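Local structure of DNA-directed RNA polymerase subunit E'' (3LPE) at residues 37-40 with 41-44; 47-50 with 51-55. The protein stimulates transcription elongation as the small zinc-binding partner in the Spt4/Spt5 heterodimer. All blocks are in the same frame, centred on the assembly; numbering follows the deposited sequence.

Overall arrangement
Both contacts are local, and they follow one another along the chain without nesting or crossing. After strand 23-33 the chain leaves the antiparallel sheet through a loop, and interaction 1 (37-40 with 41-44) turns that loop into the short helix 40-44. A few residues on, interaction 2 (47-50 with 51-55) bends the chain back into the sheet, where strand 51-53 pairs antiparallel with strand 23-33. The two centres lie about 10 Å apart and are joined by a probable hydrogen bond from Ile47 N to Ala42 O, 2.8 Å long. Both reach the Spt5 chain, interaction 1 through Ser39 and Glu40 and interaction 2 through Lys50; interaction 2 also brings Tyr53 near the zinc site.

Interaction 1 (37-40 with 41-44); sequences EKSE and IAKK
Ser39 OG is gripped by partners in both chains of the heterodimer: Ala42 N donates to it over 2.9 Å in a nearly straight bond (166° at the hydrogen), and Glu56 of the neighbouring NusG-like chain, the Spt5 subunit, is hydrogen-bonded to it through OE2. The hydroxyl stands anti to its own backbone N (chi1 170°), which carries it in front of the first turn of the helix. There the methyl group of Ala42 packs alongside, its CB 3.7 Å from Ser39 CB. Ser39 is thus the N-cap of helix 40-44, its hydroxyl accepting from an amide that has no preceding turn to bond to. The same carboxylate of Glu56 in the partner chain also accepts from Glu40 N, and weakly from Ile41 N, so an acidic group from Spt5 sits at the N-terminal end of this one-turn helix, where its charge would probably be favourable. Without the hydroxyl, as with an alanine here, Ala42 N would probably lose its capping acceptor and Glu56 of the Spt5 chain one of its partners. Behind the cap the helical bonds begin, with Lys43 N reaching Ser39 O at 3.2 Å and Lys44 N reaching Glu40 O at 3.0 Å. The Lys43 side chain runs back, extended, over the start of the turn: its CG lies 3.6 Å from Ser39 O, and NZ ends in a weak hydrogen bond of 3.4 Å to Glu37 O. Lys44 rests its CG 3.5 Å from Glu40 O, and its ammonium makes a long, weak ion pair with Glu87 of the Spt5 chain. On the side facing the sheet, Ile41 and Ala42 pack against Leu31 and Val33 of strand 23-33.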
ATOM      1  N   GLU B  37      12.440  -1.862   5.405  1.00 39.28           N
ATOM      2  CA  GLU B  37      13.250  -1.525   6.571  1.00 41.39           C
ATOM      3  C   GLU B  37      12.675  -0.340   7.346  1.00 43.39           C
ATOM      4  O   GLU B  37      12.753  -0.290   8.574  1.00 38.43           O
ATOM      5  CB  GLU B  37      14.697  -1.236   6.163  1.00 40.67           C
ATOM      6  CG  GLU B  37      15.476  -2.466   5.676  1.00 62.28           C
ATOM      7  CD  GLU B  37      15.075  -2.927   4.270  1.00 68.29           C
ATOM      8  OE1 GLU B  37      15.157  -4.142   3.998  1.00 48.80           O
ATOM      9  OE2 GLU B  37      14.683  -2.078   3.438  1.00 61.97           O
ATOM     10  N   LYS B  38      12.100   0.620   6.633  1.00 33.48           N
ATOM     11  CA  LYS B  38      11.619   1.826   7.288  1.00 30.10           C
ATOM     12  C   LYS B  38      10.111   1.863   7.493  1.00 43.94           C
ATOM     13  O   LYS B  38       9.605   2.783   8.115  1.00 43.95           O
ATOM     14  CB  LYS B  38      12.050   3.071   6.512  1.00 41.81           C
ATOM     15  CG  LYS B  38      13.499   3.476   6.719  1.00 44.44           C
ATOM     16  CD  LYS B  38      13.793   4.771   5.966  1.00 57.71           C
ATOM     17  CE  LYS B  38      15.192   5.314   6.240  1.00 68.00           C
ATOM     18  NZ  LYS B  38      15.450   6.561   5.453  1.00 70.90           N
ATOM     19  N   SER B  39       9.395   0.883   6.957  1.00 39.94           N
ATOM     20  CA  SER B  39       7.937   0.874   7.072  1.00 33.26           C
ATOM     21  C   SER B  39       7.430   0.161   8.338  1.00 36.08           C
ATOM     22  O   SER B  39       7.617  -1.044   8.507  1.00 30.25           O
ATOM     23  CB  SER B  39       7.307   0.267   5.813  1.00 32.40           C
ATOM     24  OG  SER B  39       5.934   0.047   6.000  1.00 27.45           O
ATOM     25  N   GLU B  40       6.762   0.914   9.208  1.00 32.14           N
ATOM     26  CA  GLU B  40       6.126   0.340  10.381  1.00 31.69           C
ATOM     27  C   GLU B  40       4.943  -0.535   9.960  1.00 31.61           C
ATOM     28  O   GLU B  40       4.728  -1.598  10.533  1.00 29.94           O
ATOM     29  CB  GLU B  40       5.721   1.443  11.382  1.00 36.85           C
ATOM     30  CG  GLU B  40       5.158   0.922  12.713  1.00 65.17           C
ATOM     31  CD  GLU B  40       4.949   2.004  13.784  1.00 73.97           C
ATOM     32  OE1 GLU B  40       4.465   3.120  13.463  1.00 51.57           O
ATOM     33  OE2 GLU B  40       5.250   1.717  14.968  1.00 60.73           O
ATOM     34  N   ILE B  41       4.194  -0.120   8.934  1.00 26.32           N
ATOM     35  CA  ILE B  41       3.094  -0.939   8.432  1.00 25.31           C
ATOM     36  C   ILE B  41       3.583  -2.301   7.889  1.00 25.40           C
ATOM     37  O   ILE B  41       2.976  -3.338   8.160  1.00 25.53           O
ATOM     38  CB  ILE B  41       2.270  -0.188   7.336  1.00 26.37           C
ATOM     39  CG1 ILE B  41       1.664   1.091   7.922  1.00 28.68           C
ATOM     40  CG2 ILE B  41       1.187  -1.098   6.762  1.00 24.75           C
ATOM     41  CD1 ILE B  41       0.947   1.986   6.892  1.00 27.54           C
ATOM     42  N   ALA B  42       4.670  -2.299   7.115  1.00 25.39           N
ATOM     43  CA  ALA B  42       5.227  -3.561   6.611  1.00 25.60           C
ATOM     44  C   ALA B  42       5.551  -4.492   7.783  1.00 31.76           C
ATOM     45  O   ALA B  42       5.246  -5.681   7.752  1.00 35.19           O
ATOM     46  CB  ALA B  42       6.501  -3.302   5.774  1.00 27.62           C
ATOM     47  N   LYS B  43       6.180  -3.939   8.814  1.00 31.29           N
ATOM     48  CA  LYS B  43       6.528  -4.739   9.992  1.00 37.88           C
ATOM     49  C   LYS B  43       5.283  -5.336  10.632  1.00 42.66           C
ATOM     50  O   LYS B  43       5.260  -6.514  10.943  1.00 30.50           O
ATOM     51  CB  LYS B  43       7.341  -3.925  10.994  1.00 41.13           C
ATOM     52  CG  LYS B  43       8.791  -3.729  10.554  1.00 70.86           C
ATOM     53  CD  LYS B  43       9.556  -2.789  11.471  1.00 80.73           C
ATOM     54  CE  LYS B  43      10.815  -2.274  10.780  1.00 79.12           C
ATOM     55  NZ  LYS B  43      11.491  -1.202  11.567  1.00 77.92           N
ATOM     56  N   LYS B  44       4.224  -4.540  10.788  1.00 32.62           N
ATOM     57  CA  LYS B  44       2.996  -5.076  11.372  1.00 31.26           C
ATOM     58  C   LYS B  44       2.395  -6.146  10.473  1.00 32.43           C
ATOM     59  O   LYS B  44       1.720  -7.056  10.951  1.00 38.17           O
ATOM     60  CB  LYS B  44       1.967  -3.958  11.616  1.00 33.19           C
ATOM     61  CG  LYS B  44       2.382  -2.948  12.678  1.00 42.80           C
ATOM     62  CD  LYS B  44       2.404  -3.556  14.071  1.00 44.46           C
ATOM     63  CE  LYS B  44       2.646  -2.481  15.124  1.00 54.70           C
ATOM     64  NZ  LYS B  44       2.631  -3.027  16.521  1.00 61.20           N
TER

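Interaction 2 (47-50 with 51-55); sequences IDIK and GKYAL
Tyr53 lies across the bend made by 47-50, where the backbone comes round from Ile47 through Lys50 into strand 51-53, with Ile47 and Tyr53 8.9 Å apart at their CA atoms. At the turn into the strand Gly51 takes up a backbone shape in which any side chain would collide with the carbonyl oxygen of Lys50. The phenol of Tyr53 spans from the strand to the loop, and its OH donates to Ile49 O over a short 2.6 Å. That carbonyl oxygen lies at the ring edge, near the ring plane, while the hydroxyl is tilted 30° from the carbonyl plane. Water 1 donates to the same phenol oxygen at 2.8 Å and accepts a weak bond from Asp48 N, so two partners meet the hydroxyl, which probably limits the ring's movement. Strand 51-53 belongs to the antiparallel sheet of this zinc-finger domain: Gly51 and Tyr53 form backbone hydrogen bonds with Val33 and Leu31 of strand 23-33, and the Tyr53 side chain comes within about 5 Å of that of Cys7, a zinc ligand, without itself binding the metal. Over one ring face Ile47 lays its CD1 in a CH-pi contact, 3.8 Å from the centroid and 21° off the normal. With CG1 of Ile47 anti to the carbonyl carbon (chi1 -65°), both branches meet the ring, CG2 sitting 3.5 Å from Tyr53 CE2 nearer the phenol end. The Ile49 side chain crosses that of Tyr53 at about a right angle and brings its CG2 within 3.4 Å of Tyr53 OH. The Lys50 side chain leaves the bend, and its NZ forms a salt bridge with Glu34 of the neighbouring Spt5 chain.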
ATOM      1  N   ILE B  47       5.948  -8.170   6.636  1.00 30.66           N
ATOM      2  CA  ILE B  47       6.577  -8.083   5.324  1.00 30.09           C
ATOM      3  C   ILE B  47       7.999  -7.545   5.461  1.00 31.66           C
ATOM      4  O   ILE B  47       8.197  -6.484   6.023  1.00 32.42           O
ATOM      5  CB  ILE B  47       5.788  -7.136   4.404  1.00 25.51           C
ATOM      6  CG1 ILE B  47       4.398  -7.716   4.120  1.00 32.37           C
ATOM      7  CG2 ILE B  47       6.561  -6.896   3.128  1.00 26.03           C
ATOM      8  CD1 ILE B  47       3.449  -6.745   3.429  1.00 23.31           C
ATOM      9  N   ASP B  48       8.992  -8.266   4.941  1.00 34.27           N
ATOM     10  CA  ASP B  48      10.361  -7.772   5.028  1.00 36.80           C
ATOM     11  C   ASP B  48      11.058  -7.649   3.677  1.00 44.74           C
ATOM     12  O   ASP B  48      12.268  -7.391   3.623  1.00 33.03           O
ATOM     13  CB  ASP B  48      11.188  -8.623   5.992  1.00 50.45           C
ATOM     14  CG  ASP B  48      11.345 -10.041   5.517  1.00 58.26           C
ATOM     15  OD1 ASP B  48      10.645 -10.423   4.559  1.00 48.85           O
ATOM     16  OD2 ASP B  48      12.174 -10.777   6.096  1.00 75.27           O
ATOM     17  N   ILE B  49      10.303  -7.820   2.591  1.00 27.67           N
ATOM     18  CA  ILE B  49      10.851  -7.562   1.263  1.00 35.60           C
ATOM     19  C   ILE B  49       9.927  -6.692   0.423  1.00 30.57           C
ATOM     20  O   ILE B  49       8.698  -6.879   0.432  1.00 30.35           O
ATOM     21  CB  ILE B  49      11.292  -8.865   0.517  1.00 41.76           C
ATOM     22  CG1 ILE B  49      11.871  -8.544  -0.863  1.00 47.22           C
ATOM     23  CG2 ILE B  49      10.162  -9.856   0.396  1.00 43.19           C
ATOM     24  CD1 ILE B  49      12.614  -9.729  -1.505  1.00 56.20           C
ATOM     25  N   LYS B  50      10.510  -5.724  -0.280  1.00 31.71           N
ATOM     26  CA  LYS B  50       9.702  -4.783  -1.056  1.00 42.74           C
ATOM     27  C   LYS B  50       8.844  -5.473  -2.108  1.00 35.27           C
ATOM     28  O   LYS B  50       9.214  -6.508  -2.657  1.00 32.37           O
ATOM     29  CB  LYS B  50      10.557  -3.685  -1.692  1.00 29.08           C
ATOM     30  CG  LYS B  50      11.231  -4.086  -2.974  1.00 48.81           C
ATOM     31  CD  LYS B  50      12.066  -2.943  -3.523  1.00 59.26           C
ATOM     32  CE  LYS B  50      11.180  -1.808  -4.010  1.00 47.43           C
ATOM     33  NZ  LYS B  50      11.971  -0.787  -4.751  1.00 56.10           N
ATOM     34  N   GLY B  51       7.687  -4.885  -2.388  1.00 34.35           N
ATOM     35  CA  GLY B  51       6.784  -5.442  -3.365  1.00 26.60           C
ATOM     36  C   GLY B  51       5.356  -5.026  -3.077  1.00 29.33           C
ATOM     37  O   GLY B  51       5.083  -4.250  -2.180  1.00 25.70           O
ATOM     38  N   LYS B  52       4.432  -5.556  -3.850  1.00 31.89           N
ATOM     39  CA  LYS B  52       3.041  -5.284  -3.614  1.00 29.51           C
ATOM     40  C   LYS B  52       2.426  -6.566  -3.077  1.00 26.94           C
ATOM     41  O   LYS B  52       2.762  -7.646  -3.541  1.00 23.00           O
ATOM     42  CB  LYS B  52       2.380  -4.847  -4.930  1.00 41.19           C
ATOM     43  CG  LYS B  52       3.179  -3.754  -5.660  1.00 39.61           C
ATOM     44  CD  LYS B  52       2.872  -3.732  -7.153  1.00 72.09           C
ATOM     45  CE  LYS B  52       1.862  -2.650  -7.502  1.00 72.86           C
ATOM     46  NZ  LYS B  52       2.535  -1.325  -7.546  1.00 72.97           N
ATOM     47  N   TYR B  53       1.522  -6.428  -2.110  1.00 27.86           N
ATOM     48  CA  TYR B  53       0.877  -7.548  -1.444  1.00 22.30           C
ATOM     49  C   TYR B  53      -0.631  -7.348  -1.335  1.00 32.19           C
ATOM     50  O   TYR B  53      -1.112  -6.215  -1.151  1.00 24.98           O
ATOM     51  CB  TYR B  53       1.426  -7.691  -0.018  1.00 23.14           C
ATOM     52  CG  TYR B  53       2.907  -7.984   0.021  1.00 23.22           C
ATOM     53  CD1 TYR B  53       3.367  -9.277   0.201  1.00 26.16           C
ATOM     54  CD2 TYR B  53       3.837  -6.962  -0.112  1.00 24.64           C
ATOM     55  CE1 TYR B  53       4.742  -9.553   0.246  1.00 25.20           C
ATOM     56  CE2 TYR B  53       5.204  -7.228  -0.082  1.00 30.76           C
ATOM     57  CZ  TYR B  53       5.643  -8.529   0.101  1.00 37.16           C
ATOM     58  OH  TYR B  53       6.993  -8.796   0.138  1.00 31.77           O
ATOM     59  N   ALA B  54      -1.367  -8.453  -1.380  1.00 22.74           N
ATOM     60  CA  ALA B  54      -2.808  -8.409  -1.115  1.00 26.02           C
ATOM     61  C   ALA B  54      -2.986  -8.348   0.394  1.00 33.46           C
ATOM     62  O   ALA B  54      -2.039  -8.653   1.121  1.00 24.94           O
ATOM     63  CB  ALA B  54      -3.484  -9.642  -1.711  1.00 25.26           C
ATOM     64  N   LEU B  55      -4.161  -7.924   0.884  1.00 25.10           N
ATOM     65  CA  LEU B  55      -4.416  -7.974   2.321  1.00 26.28           C
ATOM     66  C   LEU B  55      -4.984  -9.317   2.759  1.00 27.22           C
ATOM     67  O   LEU B  55      -4.778  -9.757   3.888  1.00 28.16           O
ATOM     68  CB  LEU B  55      -5.333  -6.831   2.774  1.00 26.90           C
ATOM     69  CG  LEU B  55      -4.730  -5.454   2.535  1.00 32.30           C
ATOM     70  CD1 LEU B  55      -5.694  -4.370   3.010  1.00 32.47           C
ATOM     71  CD2 LEU B  55      -3.384  -5.341   3.249  1.00 26.52           C
TER
HETATM   72  O   HOH W   1       7.782 -10.182   2.415  1.00 36.13           O